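Side-chain contacts in endo-beta-1,2-glucanase (Talaromyces funiculosus, PDB 6IMV), which hydrolyses beta-1,2-glucans at internal linkages, as a fungal endo-acting glycoside hydrolase crystallised with the disaccharide sophorose: residues 155-159 and 160-164; 23-26 and 27-30. All coordinates share one frame; numbering follows the deposited sequence.

How the contacts relate
Both contacts are local, each formed within one unbroken piece of chain, yet they occupy opposite sides of the molecule's centre: their centres are 44 Å apart and their nearest atoms about 29 Å apart. Contact 1 (155-159 with 160-164), about 19 Å from the centre of the chain, leads from a loop through strand 160-162 into helix 163-182 and lies against a bound beta-D-glucopyranose, which Trp157 and Pro162 touch. Contact 2 (23-26 with 27-30) comes earlier in the sequence, at the surface about 26 Å from the centre, where helix 23-28 passes into helix 30-41. Contact 1 thus borders bound sugar; contact 2 is helix packing and capping, far from contact 1 and its sugar.

Contact 1 (155-159 and 160-164). With BGC (beta-D-glucopyranose), chain D.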
loop_
_atom_site.group_PDB
_atom_site.type_symbol
_atom_site.label_atom_id
_atom_site.label_comp_id
_atom_site.label_asym_id
_atom_site.label_seq_id
_atom_site.Cartn_x
_atom_site.Cartn_y
_atom_site.Cartn_z
ATOM N N TRP A 155 -5.749 12.544 -17.918
ATOM C CA TRP A 155 -6.707 12.549 -19.022
ATOM C C TRP A 155 -7.779 11.483 -18.810
ATOM O O TRP A 155 -8.970 11.781 -18.843
ATOM C CB TRP A 155 -6.013 12.321 -20.362
ATOM C CG TRP A 155 -6.990 12.072 -21.469
ATOM C CD1 TRP A 155 -7.233 10.889 -22.106
ATOM C CD2 TRP A 155 -7.890 13.034 -22.043
ATOM N NE1 TRP A 155 -8.205 11.056 -23.056
ATOM C CE2 TRP A 155 -8.625 12.361 -23.042
ATOM C CE3 TRP A 155 -8.144 14.390 -21.809
ATOM C CZ2 TRP A 155 -9.589 13.010 -23.811
ATOM C CZ3 TRP A 155 -9.100 15.029 -22.569
ATOM C CH2 TRP A 155 -9.808 14.347 -23.562
ATOM N N ASP A 156 -7.325 10.248 -18.581
ATOM C CA ASP A 156 -8.196 9.087 -18.442
ATOM C C ASP A 156 -9.142 9.228 -17.241
ATOM O O ASP A 156 -10.134 8.521 -17.174
ATOM C CB ASP A 156 -7.392 7.790 -18.281
ATOM C CG ASP A 156 -7.167 7.022 -19.567
ATOM O OD1 ASP A 156 -7.786 7.375 -20.587
ATOM O OD2 ASP A 156 -6.350 6.079 -19.543
ATOM N N TRP A 157 -8.813 10.094 -16.270
ATOM C CA TRP A 157 -9.544 10.121 -15.012
ATOM C C TRP A 157 -10.353 11.411 -14.832
ATOM O O TRP A 157 -10.933 11.624 -13.778
ATOM C CB TRP A 157 -8.586 9.830 -13.857
ATOM C CG TRP A 157 -8.262 8.369 -13.799
ATOM C CD1 TRP A 157 -7.274 7.721 -14.482
ATOM C CD2 TRP A 157 -8.988 7.352 -13.086
ATOM N NE1 TRP A 157 -7.312 6.379 -14.217
ATOM C CE2 TRP A 157 -8.353 6.120 -13.363
ATOM C CE3 TRP A 157 -10.102 7.358 -12.241
ATOM C CZ2 TRP A 157 -8.798 4.914 -12.821
ATOM C CZ3 TRP A 157 -10.533 6.169 -11.693
ATOM C CH2 TRP A 157 -9.892 4.962 -11.986
ATOM N N ASN A 158 -10.483 12.216 -15.892
ATOM C CA ASN A 158 -11.510 13.253 -15.911
ATOM C C ASN A 158 -12.858 12.586 -15.640
ATOM O O ASN A 158 -13.162 11.582 -16.235
ATOM C CB ASN A 158 -11.532 14.029 -17.226
ATOM C CG ASN A 158 -10.328 14.930 -17.363
ATOM O OD1 ASN A 158 -10.187 15.890 -16.610
ATOM N ND2 ASN A 158 -9.433 14.600 -18.282
ATOM N N ASN A 159 -13.620 13.133 -14.689
ATOM C CA ASN A 159 -14.998 12.702 -14.405
ATOM C C ASN A 159 -15.077 11.230 -13.965
ATOM O O ASN A 159 -16.107 10.581 -14.127
ATOM C CB ASN A 159 -15.893 12.955 -15.622
ATOM C CG ASN A 159 -15.943 14.421 -15.975
ATOM O OD1 ASN A 159 -16.086 15.269 -15.094
ATOM N ND2 ASN A 159 -15.769 14.724 -17.246
ATOM N N ARG A 160 -13.999 10.706 -13.379
ATOM C CA ARG A 160 -13.966 9.322 -12.898
ATOM C C ARG A 160 -13.220 9.316 -11.566
ATOM O O ARG A 160 -12.174 9.985 -11.469
ATOM C CB ARG A 160 -13.244 8.397 -13.886
ATOM C CG ARG A 160 -13.920 8.245 -15.241
ATOM C CD ARG A 160 -13.063 7.492 -16.241
ATOM N NE ARG A 160 -12.957 6.077 -15.899
ATOM C CZ ARG A 160 -11.831 5.432 -15.586
ATOM N NH1 ARG A 160 -10.657 6.021 -15.717
ATOM N NH2 ARG A 160 -11.893 4.187 -15.147
ATOM N N VAL A 161 -13.744 8.575 -10.564
ATOM C CA VAL A 161 -13.109 8.535 -9.258
ATOM C C VAL A 161 -13.180 7.116 -8.691
ATOM O O VAL A 161 -14.235 6.479 -8.716
ATOM C CB VAL A 161 -13.697 9.600 -8.309
ATOM C CG1 VAL A 161 -15.172 9.360 -7.999
ATOM C CG2 VAL A 161 -12.891 9.710 -7.022
ATOM N N PRO A 162 -12.041 6.566 -8.199
ATOM C CA PRO A 162 -11.986 5.204 -7.678
ATOM C C PRO A 162 -12.158 5.161 -6.154
ATOM O O PRO A 162 -11.482 5.925 -5.418
ATOM C CB PRO A 162 -10.560 4.806 -8.075
ATOM C CG PRO A 162 -9.755 6.070 -7.831
ATOM C CD PRO A 162 -10.713 7.206 -8.160
ATOM N N GLY A 163 -13.059 4.292 -5.691
ATOM C CA GLY A 163 -13.322 4.125 -4.276
ATOM C C GLY A 163 -12.129 3.526 -3.535
ATOM O O GLY A 163 -11.816 3.941 -2.419
ATOM N N LEU A 164 -11.457 2.552 -4.162
ATOM C CA LEU A 164 -10.417 1.775 -3.479
ATOM C C LEU A 164 -9.300 2.701 -2.976
ATOM O O LEU A 164 -8.952 2.685 -1.796
ATOM C CB LEU A 164 -9.878 0.708 -4.428
ATOM C CG LEU A 164 -8.892 -0.291 -3.820
ATOM C CD1 LEU A 164 -9.070 -1.661 -4.460
ATOM C CD2 LEU A 164 -7.454 0.187 -3.975
HETATM C C2 BGC D . -6.182 -0.224 -8.439
HETATM C C3 BGC D . -6.428 1.267 -8.236
HETATM C C4 BGC D . -7.296 1.813 -9.364
HETATM C C5 BGC D . -8.587 0.997 -9.418
HETATM C C6 BGC D . -9.557 1.391 -10.510
HETATM C C1 BGC D . -7.509 -0.947 -8.591
HETATM O O2 BGC D . -5.541 -0.775 -7.296
HETATM O O3 BGC D . -5.204 1.994 -8.199
HETATM O O4 BGC D . -7.593 3.177 -9.109
HETATM O O5 BGC D . -8.285 -0.375 -9.628
HETATM O O6 BGC D . -8.920 1.258 -11.760
#
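Arg160 lays its guanidinium over one face of the Trp157 indole, while Arg160 O and the sugar O6 lie at the ring's edge, in its plane. Arg160 CZ stands 3.9 Å from the centroid of the Trp157 six-membered ring, almost on the ring normal, which defines a cation-pi contact although the planes are inclined by 42°. The closest side-chain approach is Arg160 NH1 to Trp157 CE2, 3.3 Å. The indole faces one side of the guanidinium, and at the latter's edge Arg160 NH1 donates to Asp156 O (2.9 Å, N-H...O 161°), reaching that oxygen from above the carbonyl plane. A bend in the arginine chain (chi3 70°) folds the group back over the ring. The type II turn from Trp157 to Arg160 is closed by Arg160 N to Trp157 O, 3.2 Å.

Trp157 CZ3 also meets Pro162 CD at 3.7 Å, and Pro162 CB approaches O4 of the glucose at 3.5 Å. The indole packs against Trp143, whose NE1 is hydrogen-bonded to this sugar. A leucine in place of Trp157 would probably leave the guanidinium without its aromatic face and open a gap between Pro162 and the sugar O6.

Beyond the segments, Arg160 NE forms a salt bridge to Glu240; carboxylate, carbonyl and pi cloud together are likely to stabilise the cation and fix the indole beside the sugar.

Contact 2 (23-26 and 27-30); sequences QEQV and LQNP
Leu27 N donates to Gln23 O (3.2 Å) and Gln28 N to Glu24 O (2.9 Å), two successive i to i+4 bonds that establish 23-28 as an alpha-helical turn. At its end Asn29 N adds a third such bond, to Gln25 O at 3.1 Å, with a weak additional contribution from Val26 O. The next position has no donor: Pro30 N lies 3.0 Å from Val26 O without a hydrogen to share, and the proline ring instead sets its CD against that oxygen at 3.4 Å. The ladder of backbone bonds therefore stops at Asn29.

Side chains meet mainly by van der Waals contact. Glu24 has CG anti to the backbone N (chi1 -166°) and then bends at chi2, which carries its chain across that of Gln28 at roughly a right angle. Glu24 CG comes to 3.5 Å from Gln28 NE2, so the amide rests against the methylene, with the carboxylate and amide planes 62° apart. At the other end of the amide, and on the same side of its plane, Gln28 OE1 lies 3.9 Å from Gln25 CG. Leu27 CD1 lies 4.0 Å from Glu24 OE2, a loose apolar-to-polar meeting. The buried Val26 turns away from this surface and packs against Met398 and Arg402 of helix 394-405, while Leu27 leans on Leu488.

Capping completes the account. Asn29 leaves helical geometry (phi -149°), and its OD1 accepts from Lys32 N, making it the N-cap of helix 30-41. A short helix that ends where an N-capping asparagine, followed by proline in the first turn, starts the next is a compact helix-helix junction, here fastened to helix 394-405.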
loop_
_atom_site.group_PDB
_atom_site.type_symbol
_atom_site.label_atom_id
_atom_site.label_comp_id
_atom_site.label_asym_id
_atom_site.label_seq_id
_atom_site.Cartn_x
_atom_site.Cartn_y
_atom_site.Cartn_z
ATOM N N GLN A 23 22.257 -14.247 4.912
ATOM C CA GLN A 23 20.863 -14.506 5.246
ATOM C C GLN A 23 20.730 -14.773 6.750
ATOM O O GLN A 23 19.859 -14.195 7.407
ATOM C CB GLN A 23 20.315 -15.671 4.423
ATOM C CG GLN A 23 18.932 -16.115 4.880
ATOM C CD GLN A 23 18.214 -16.882 3.801
ATOM O OE1 GLN A 23 17.995 -16.388 2.698
ATOM N NE2 GLN A 23 17.873 -18.117 4.106
ATOM N N GLU A 24 21.601 -15.627 7.299
ATOM C CA GLU A 24 21.535 -15.979 8.715
ATOM C C GLU A 24 21.771 -14.734 9.584
ATOM O O GLU A 24 21.183 -14.607 10.657
ATOM C CB GLU A 24 22.528 -17.097 9.062
ATOM C CG GLU A 24 22.285 -17.743 10.428
ATOM C CD GLU A 24 20.870 -18.217 10.770
ATOM O OE1 GLU A 24 20.436 -17.953 11.905
ATOM O OE2 GLU A 24 20.200 -18.869 9.935
ATOM N N GLN A 25 22.620 -13.810 9.129
ATOM C CA GLN A 25 22.890 -12.590 9.909
ATOM C C GLN A 25 21.641 -11.702 9.966
ATOM O O GLN A 25 21.401 -11.061 10.981
ATOM C CB GLN A 25 24.098 -11.847 9.352
ATOM C CG GLN A 25 25.414 -12.488 9.764
ATOM C CD GLN A 25 26.586 -11.937 8.994
ATOM O OE1 GLN A 25 26.430 -11.119 8.089
ATOM N NE2 GLN A 25 27.776 -12.419 9.323
ATOM N N VAL A 26 20.838 -11.691 8.893
ATOM C CA VAL A 26 19.560 -10.973 8.898
ATOM C C VAL A 26 18.673 -11.556 10.013
ATOM O O VAL A 26 18.103 -10.819 10.800
ATOM C CB VAL A 26 18.869 -11.014 7.520
ATOM C CG1 VAL A 26 17.460 -10.435 7.555
ATOM C CG2 VAL A 26 19.702 -10.301 6.465
ATOM N N LEU A 27 18.586 -12.886 10.089
ATOM C CA LEU A 27 17.724 -13.558 11.068
ATOM C C LEU A 27 18.251 -13.381 12.500
ATOM O O LEU A 27 17.472 -13.344 13.436
ATOM C CB LEU A 27 17.611 -15.041 10.711
ATOM C CG LEU A 27 16.936 -15.343 9.377
ATOM C CD1 LEU A 27 16.899 -16.848 9.139
ATOM C CD2 LEU A 27 15.532 -14.737 9.334
ATOM N N GLN A 28 19.573 -13.298 12.665
ATOM C CA GLN A 28 20.196 -13.123 13.989
ATOM C C GLN A 28 19.937 -11.712 14.530
ATOM O O GLN A 28 19.879 -11.542 15.725
ATOM C CB GLN A 28 21.705 -13.362 13.928
ATOM C CG GLN A 28 22.077 -14.837 13.909
ATOM C CD GLN A 28 23.472 -15.083 13.390
ATOM O OE1 GLN A 28 24.239 -14.161 13.107
ATOM N NE2 GLN A 28 23.809 -16.351 13.254
ATOM N N ASN A 29 19.815 -10.715 13.646
ATOM C CA ASN A 29 19.587 -9.330 14.075
ATOM C C ASN A 29 18.766 -8.585 13.026
ATOM O O ASN A 29 19.288 -7.740 12.311
ATOM C CB ASN A 29 20.902 -8.600 14.361
ATOM C CG ASN A 29 20.702 -7.289 15.100
ATOM O OD1 ASN A 29 19.570 -6.819 15.276
ATOM N ND2 ASN A 29 21.803 -6.688 15.531
ATOM N N PRO A 30 17.450 -8.846 12.920
ATOM C CA PRO A 30 16.620 -8.179 11.914
ATOM C C PRO A 30 16.666 -6.652 12.023
ATOM O O PRO A 30 16.649 -5.961 11.011
ATOM C CB PRO A 30 15.207 -8.703 12.203
ATOM C CG PRO A 30 15.427 -10.022 12.913
ATOM C CD PRO A 30 16.700 -9.829 13.713
#